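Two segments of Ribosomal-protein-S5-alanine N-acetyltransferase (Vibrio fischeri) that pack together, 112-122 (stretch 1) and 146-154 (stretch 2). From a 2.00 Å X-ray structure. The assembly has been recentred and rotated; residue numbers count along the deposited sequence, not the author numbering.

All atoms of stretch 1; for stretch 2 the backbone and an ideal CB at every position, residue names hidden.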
ATOM      1  N   ILE A 112       4.445  -6.291   8.503  1.00 10.88           N
ATOM      2  CA  ILE A 112       5.744  -5.847   9.009  1.00 10.70           C
ATOM      3  C   ILE A 112       6.798  -6.009   7.906  1.00 10.87           C
ATOM      4  O   ILE A 112       7.661  -5.153   7.743  1.00 11.37           O
ATOM      5  CB  ILE A 112       6.157  -6.591  10.304  1.00  9.83           C
ATOM      6  CG1 ILE A 112       5.201  -6.228  11.459  1.00  9.68           C
ATOM      7  CG2 ILE A 112       7.601  -6.283  10.695  1.00  9.36           C
ATOM      8  CD1 ILE A 112       5.188  -7.238  12.560  1.00  4.54           C
HETATM    9  N   MSE A 113       6.709  -7.100   7.147  1.00 10.93           N
HETATM   10  CA  MSE A 113       7.702  -7.389   6.133  1.00 11.08           C
HETATM   11  C   MSE A 113       7.633  -6.353   5.008  1.00 11.28           C
HETATM   12  O   MSE A 113       8.659  -5.844   4.558  1.00 11.43           O
HETATM   13  CB  MSE A 113       7.508  -8.802   5.586  1.00 11.35           C
HETATM   14  CG  MSE A 113       8.695  -9.307   4.784  1.00 13.03           C
HETATM   15 SE   MSE A 113      10.127 -10.017   5.922  1.00 18.07          SE
HETATM   16  CE  MSE A 113      10.944  -8.377   6.643  1.00 12.00           C
ATOM     17  N   ARG A 114       6.421  -6.077   4.543  1.00 11.07           N
ATOM     18  CA  ARG A 114       6.190  -5.072   3.515  1.00 11.22           C
ATOM     19  C   ARG A 114       6.790  -3.709   3.897  1.00 11.33           C
ATOM     20  O   ARG A 114       7.538  -3.117   3.103  1.00 11.56           O
ATOM     21  CB  ARG A 114       4.692  -4.934   3.239  1.00 12.02           C
ATOM     22  CG  ARG A 114       4.365  -3.987   2.093  1.00 11.33           C
ATOM     23  CD  ARG A 114       2.898  -3.591   2.108  1.00 13.14           C
ATOM     24  NE  ARG A 114       2.549  -2.811   3.297  1.00 13.29           N
ATOM     25  CZ  ARG A 114       1.653  -3.180   4.207  1.00 11.03           C
ATOM     26  NH1 ARG A 114       0.987  -4.310   4.071  1.00  9.27           N
ATOM     27  NH2 ARG A 114       1.410  -2.403   5.238  1.00 10.58           N
ATOM     28  N   ARG A 115       6.490  -3.231   5.104  1.00 11.23           N
ATOM     29  CA  ARG A 115       7.043  -1.954   5.583  1.00 11.68           C
ATOM     30  C   ARG A 115       8.555  -1.965   5.705  1.00 11.47           C
ATOM     31  O   ARG A 115       9.213  -1.001   5.304  1.00 11.64           O
ATOM     32  CB  ARG A 115       6.433  -1.517   6.932  1.00 11.85           C
ATOM     33  CG  ARG A 115       4.923  -1.322   6.951  1.00 10.90           C
ATOM     34  CD  ARG A 115       4.463  -0.676   8.299  1.00 13.20           C
ATOM     35  NE  ARG A 115       4.797   0.758   8.371  1.00 13.83           N
ATOM     36  CZ  ARG A 115       4.255   1.631   9.230  1.00 13.85           C
ATOM     37  NH1 ARG A 115       3.364   1.238  10.126  1.00 13.10           N
ATOM     38  NH2 ARG A 115       4.607   2.908   9.201  1.00 13.12           N
ATOM     39  N   ALA A 116       9.108  -3.046   6.271  1.00 11.49           N
ATOM     40  CA  ALA A 116      10.564  -3.178   6.435  1.00 11.46           C
ATOM     41  C   ALA A 116      11.306  -3.141   5.099  1.00 11.54           C
ATOM     42  O   ALA A 116      12.322  -2.447   4.954  1.00 11.99           O
ATOM     43  CB  ALA A 116      10.909  -4.470   7.225  1.00 11.16           C
ATOM     44  N   VAL A 117      10.783  -3.872   4.119  1.00 11.33           N
ATOM     45  CA  VAL A 117      11.397  -3.953   2.791  1.00 10.56           C
ATOM     46  C   VAL A 117      11.195  -2.640   2.033  1.00 11.54           C
ATOM     47  O   VAL A 117      12.113  -2.171   1.371  1.00 11.24           O
ATOM     48  CB  VAL A 117      10.834  -5.116   1.949  1.00 10.09           C
ATOM     49  CG1 VAL A 117      11.400  -5.098   0.534  1.00  9.67           C
ATOM     50  CG2 VAL A 117      11.141  -6.481   2.600  1.00  9.02           C
ATOM     51  N   ASN A 118       9.995  -2.053   2.125  1.00 11.19           N
ATOM     52  CA  ASN A 118       9.711  -0.780   1.455  1.00 11.22           C
ATOM     53  C   ASN A 118      10.643   0.343   1.877  1.00 11.37           C
ATOM     54  O   ASN A 118      11.114   1.125   1.040  1.00 10.47           O
ATOM     55  CB  ASN A 118       8.280  -0.322   1.712  1.00 10.97           C
ATOM     56  CG  ASN A 118       7.839   0.758   0.752  1.00 12.40           C
ATOM     57  OD1 ASN A 118       8.523   1.057  -0.222  1.00 12.54           O
ATOM     58  ND2 ASN A 118       6.677   1.338   1.010  1.00 12.09           N
ATOM     59  N   VAL A 119      10.877   0.438   3.184  1.00 10.65           N
ATOM     60  CA  VAL A 119      11.609   1.572   3.713  1.00 10.72           C
ATOM     61  C   VAL A 119      13.096   1.416   3.383  1.00 10.47           C
ATOM     62  O   VAL A 119      13.771   2.392   3.071  1.00 10.19           O
ATOM     63  CB  VAL A 119      11.308   1.794   5.204  1.00 10.88           C
ATOM     64  CG1 VAL A 119      12.043   0.779   6.108  1.00 10.03           C
ATOM     65  CG2 VAL A 119      11.586   3.223   5.579  1.00 12.40           C
ATOM     66  N   THR A 120      13.580   0.181   3.402  1.00 10.39           N
ATOM     67  CA  THR A 120      14.967  -0.088   3.031  1.00 10.54           C
ATOM     68  C   THR A 120      15.229  -0.048   1.513  1.00 10.57           C
ATOM     69  O   THR A 120      16.283   0.417   1.102  1.00 11.46           O
ATOM     70  CB  THR A 120      15.473  -1.389   3.652  1.00 10.25           C
ATOM     71  OG1 THR A 120      14.635  -2.478   3.232  1.00 10.05           O
ATOM     72  CG2 THR A 120      15.459  -1.274   5.156  1.00  9.68           C
ATOM     73  N   ILE A 121      14.295  -0.512   0.682  1.00 10.31           N
ATOM     74  CA  ILE A 121      14.430  -0.349  -0.775  1.00 10.41           C
ATOM     75  C   ILE A 121      14.537   1.140  -1.098  1.00 10.55           C
ATOM     76  O   ILE A 121      15.370   1.570  -1.911  1.00 10.69           O
ATOM     77  CB  ILE A 121      13.237  -0.939  -1.584  1.00 10.55           C
ATOM     78  CG1 ILE A 121      13.453  -2.397  -1.930  1.00 11.34           C
ATOM     79  CG2 ILE A 121      13.154  -0.341  -2.966  1.00  8.57           C
ATOM     80  CD1 ILE A 121      13.476  -3.312  -0.817  1.00 14.47           C
ATOM     81  N   ASP A 122      13.677   1.925  -0.466  1.00  9.94           N
ATOM     82  CA  ASP A 122      13.666   3.354  -0.677  1.00 10.76           C
ATOM     83  C   ASP A 122      15.026   3.974  -0.361  1.00  9.97           C
ATOM     84  O   ASP A 122      15.512   4.869  -1.079  1.00  9.57           O
ATOM     85  CB  ASP A 122      12.627   3.965   0.245  1.00 11.04           C
ATOM     86  CG  ASP A 122      11.694   4.843  -0.476  1.00 15.35           C
ATOM     87  OD1 ASP A 122      10.604   4.334  -0.835  1.00 21.98           O
ATOM     88  OD2 ASP A 122      12.046   6.024  -0.704  1.00 16.18           O
ATOM     89  N   UNK A 146       3.011 -11.575  -2.374  1.00  8.79           N
ATOM     90  CA  UNK A 146       2.170 -10.417  -2.045  1.00  9.34           C
ATOM     91  C   UNK A 146       2.964  -9.217  -1.559  1.00  9.12           C
ATOM     92  O   UNK A 146       2.645  -8.081  -1.906  1.00  9.19           O
ATOM     93  CB  UNK A 146       1.146 -10.806  -0.977  1.00  9.34           C
ATOM     94  N   UNK A 147       4.015  -9.472  -0.786  1.00  8.88           N
ATOM     95  CA  UNK A 147       4.928  -8.425  -0.383  1.00  8.97           C
ATOM     96  C   UNK A 147       5.485  -7.730  -1.630  1.00  9.05           C
ATOM     97  O   UNK A 147       5.335  -6.519  -1.784  1.00  8.47           O
ATOM     98  CB  UNK A 147       6.056  -8.994   0.480  1.00  8.97           C
ATOM     99  N   UNK A 148       6.108  -8.509  -2.512  1.00  9.03           N
ATOM    100  CA  UNK A 148       6.741  -7.974  -3.719  1.00  9.28           C
ATOM    101  C   UNK A 148       5.750  -7.227  -4.607  1.00  9.44           C
ATOM    102  O   UNK A 148       6.054  -6.136  -5.094  1.00  9.50           O
ATOM    103  CB  UNK A 148       7.393  -9.107  -4.515  1.00  9.28           C
ATOM    104  N   UNK A 149       4.564  -7.798  -4.798  1.00 10.16           N
ATOM    105  CA  UNK A 149       3.530  -7.135  -5.587  1.00 10.02           C
ATOM    106  C   UNK A 149       3.159  -5.791  -4.965  1.00 10.73           C
ATOM    107  O   UNK A 149       3.003  -4.783  -5.673  1.00 10.61           O
ATOM    108  CB  UNK A 149       2.292  -8.026  -5.704  1.00 10.02           C
ATOM    109  N   UNK A 150       3.031  -5.765  -3.639  1.00 10.66           N
ATOM    110  CA  UNK A 150       2.592  -4.553  -2.948  1.00 11.33           C
ATOM    111  C   UNK A 150       3.629  -3.426  -3.068  1.00 11.93           C
ATOM    112  O   UNK A 150       3.284  -2.235  -2.971  1.00 11.58           O
ATOM    113  CB  UNK A 150       2.321  -4.860  -1.474  1.00 11.33           C
ATOM    114  N   UNK A 151       4.883  -3.814  -3.288  1.00 11.87           N
ATOM    115  CA  UNK A 151       5.996  -2.876  -3.357  1.00 12.45           C
ATOM    116  C   UNK A 151       6.358  -2.496  -4.780  1.00 12.83           C
ATOM    117  O   UNK A 151       7.343  -1.786  -5.013  1.00 13.15           O
ATOM    118  CB  UNK A 151       7.222  -3.470  -2.660  1.00 12.45           C
ATOM    119  N   UNK A 152       5.555  -2.966  -5.727  1.00 13.01           N
ATOM    120  CA  UNK A 152       5.730  -2.625  -7.128  1.00 13.17           C
ATOM    121  C   UNK A 152       6.847  -3.324  -7.881  1.00 13.40           C
ATOM    122  O   UNK A 152       7.293  -2.803  -8.898  1.00 13.34           O
ATOM    123  CB  UNK A 152       5.961  -1.116  -7.230  1.00 13.17           C
ATOM    124  N   UNK A 153       7.320  -4.476  -7.382  1.00 13.00           N
ATOM    125  CA  UNK A 153       8.262  -5.332  -8.136  1.00 12.72           C
ATOM    126  C   UNK A 153       7.551  -5.926  -9.336  1.00 12.94           C
ATOM    127  O   UNK A 153       6.392  -6.297  -9.239  1.00 12.36           O
ATOM    128  CB  UNK A 153       8.832  -6.444  -7.254  1.00 12.72           C
ATOM    129  N   UNK A 154       8.240  -5.968 -10.472  1.00 12.42           N
ATOM    130  CA  UNK A 154       7.646  -6.432 -11.721  1.00 12.35           C
ATOM    131  C   UNK A 154       8.263  -7.786 -12.064  1.00 12.54           C
ATOM    132  O   UNK A 154       9.496  -7.929 -12.056  1.00 12.07           O
ATOM    133  CB  UNK A 154       7.862  -5.423 -12.850  1.00 12.35           C
TER

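Stretch 1 is helical throughout, and stretch 2 is helical over 146-150; the two axes come within 9.5 Å at an angle of 46°. The face that stretch 1 offers is lined by Met 113, Arg 114, Val 117, Asn 118 and Ile 121.

At position 146 the ideal CB has nothing of stretch 1 within 5.5 Å, so these atoms set little limit on the choice; the residue is Lys 146, which makes no contact here. Position 147 is different. Its ideal CB points toward stretch 1, 5.0 Å from Arg 114 CA and 5.1 Å from Met 113 CG. A compact apolar side chain would suit this approach, with alanine, valine or perhaps isoleucine as candidates. The residue is Val 147, in the t rotamer, whose CG2 lies 4.2 Å from Met 113 CB and 4.3 Å from Arg 114 N.

Position 148 points away and position 149 is out of reach, so stretch 1 demands little of either. They are Leu 148 and Ala 149, and neither makes a contact with stretch 1.

At 150 the CB again points toward stretch 1, and the ideal CB is already 3.8 Å from Arg 114 CD. With so little room in that direction, a small residue fits most simply. Ala 150 sets its CB 3.9 Å from Arg 114 CD.

Position 151 is the first to leave helical phi/psi, yet its CB still points toward stretch 1. The ideal CB is 5.3 Å from Asn 118 OD1, which could invite a polar group, but Val 117 and the aliphatic part of Arg 114 also favour a longer apolar chain such as leucine or methionine. The residue is Leu 151 (chi1 m, chi2 t), with the largest covered area in stretch 2. Its CD1 packs 3.5 Å from Val 117 CG1 and 3.7 Å from Arg 114 O, while CD2 lies 3.4 Å from Asn 118 CB and 3.9 Å from Arg 114 CG.

The backbone at 152 has phi 77° and psi 21°, a region that favours glycine, and Gly 152 occupies it.

Position 153 points sideways, its CB beyond 5.5 Å of stretch 1, so only a long side chain could reach Ile 121; a large apolar or aromatic residue would serve. Phe 153 brings CZ to 4.1 Å from Ile 121 CG1, which meets the ring at its edge. Position 154 lies out of reach of stretch 1, which sets no limit on the side chain there; the residue is Val 154.

Stretch 2 (146-154) KVLAALGFV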
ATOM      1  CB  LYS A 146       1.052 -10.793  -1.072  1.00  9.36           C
ATOM      2  CG  LYS A 146      -0.273 -11.162  -1.777  1.00 12.66           C
ATOM      3  CD  LYS A 146      -0.047 -12.029  -3.053  1.00 16.20           C
ATOM      4  CE  LYS A 146       0.210 -11.176  -4.318  1.00 16.84           C
ATOM      5  NZ  LYS A 146       0.758 -11.966  -5.457  1.00 17.91           N
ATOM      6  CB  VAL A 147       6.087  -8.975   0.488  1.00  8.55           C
ATOM      7  CG1 VAL A 147       7.241  -7.971   0.547  1.00  9.13           C
ATOM      8  CG2 VAL A 147       5.583  -9.311   1.889  1.00  9.62           C
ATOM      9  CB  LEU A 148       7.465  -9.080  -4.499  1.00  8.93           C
ATOM     10  CG  LEU A 148       8.660  -9.710  -3.767  1.00  8.62           C
ATOM     11  CD1 LEU A 148       9.210 -10.905  -4.525  1.00  8.80           C
ATOM     12  CD2 LEU A 148       9.759  -8.701  -3.531  1.00  5.50           C
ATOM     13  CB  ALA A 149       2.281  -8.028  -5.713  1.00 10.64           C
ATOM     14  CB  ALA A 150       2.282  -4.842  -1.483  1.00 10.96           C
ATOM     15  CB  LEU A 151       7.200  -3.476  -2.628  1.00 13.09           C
ATOM     16  CG  LEU A 151       6.940  -3.598  -1.123  1.00 13.16           C
ATOM     17  CD1 LEU A 151       8.168  -4.156  -0.439  1.00 16.12           C
ATOM     18  CD2 LEU A 151       6.589  -2.242  -0.555  1.00 15.16           C
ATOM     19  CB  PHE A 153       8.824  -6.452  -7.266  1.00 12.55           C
ATOM     20  CG  PHE A 153       9.908  -5.999  -6.324  1.00 10.99           C
ATOM     21  CD1 PHE A 153       9.607  -5.218  -5.215  1.00 10.14           C
ATOM     22  CD2 PHE A 153      11.230  -6.368  -6.545  1.00  9.64           C
ATOM     23  CE1 PHE A 153      10.608  -4.799  -4.336  1.00 11.36           C
ATOM     24  CE2 PHE A 153      12.252  -5.943  -5.679  1.00 11.83           C
ATOM     25  CZ  PHE A 153      11.944  -5.170  -4.568  1.00 10.08           C
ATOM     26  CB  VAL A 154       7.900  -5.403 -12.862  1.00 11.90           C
ATOM     27  CG1 VAL A 154       7.406  -5.932 -14.241  1.00 13.11           C
ATOM     28  CG2 VAL A 154       7.207  -4.087 -12.538  1.00 12.42           C
TER
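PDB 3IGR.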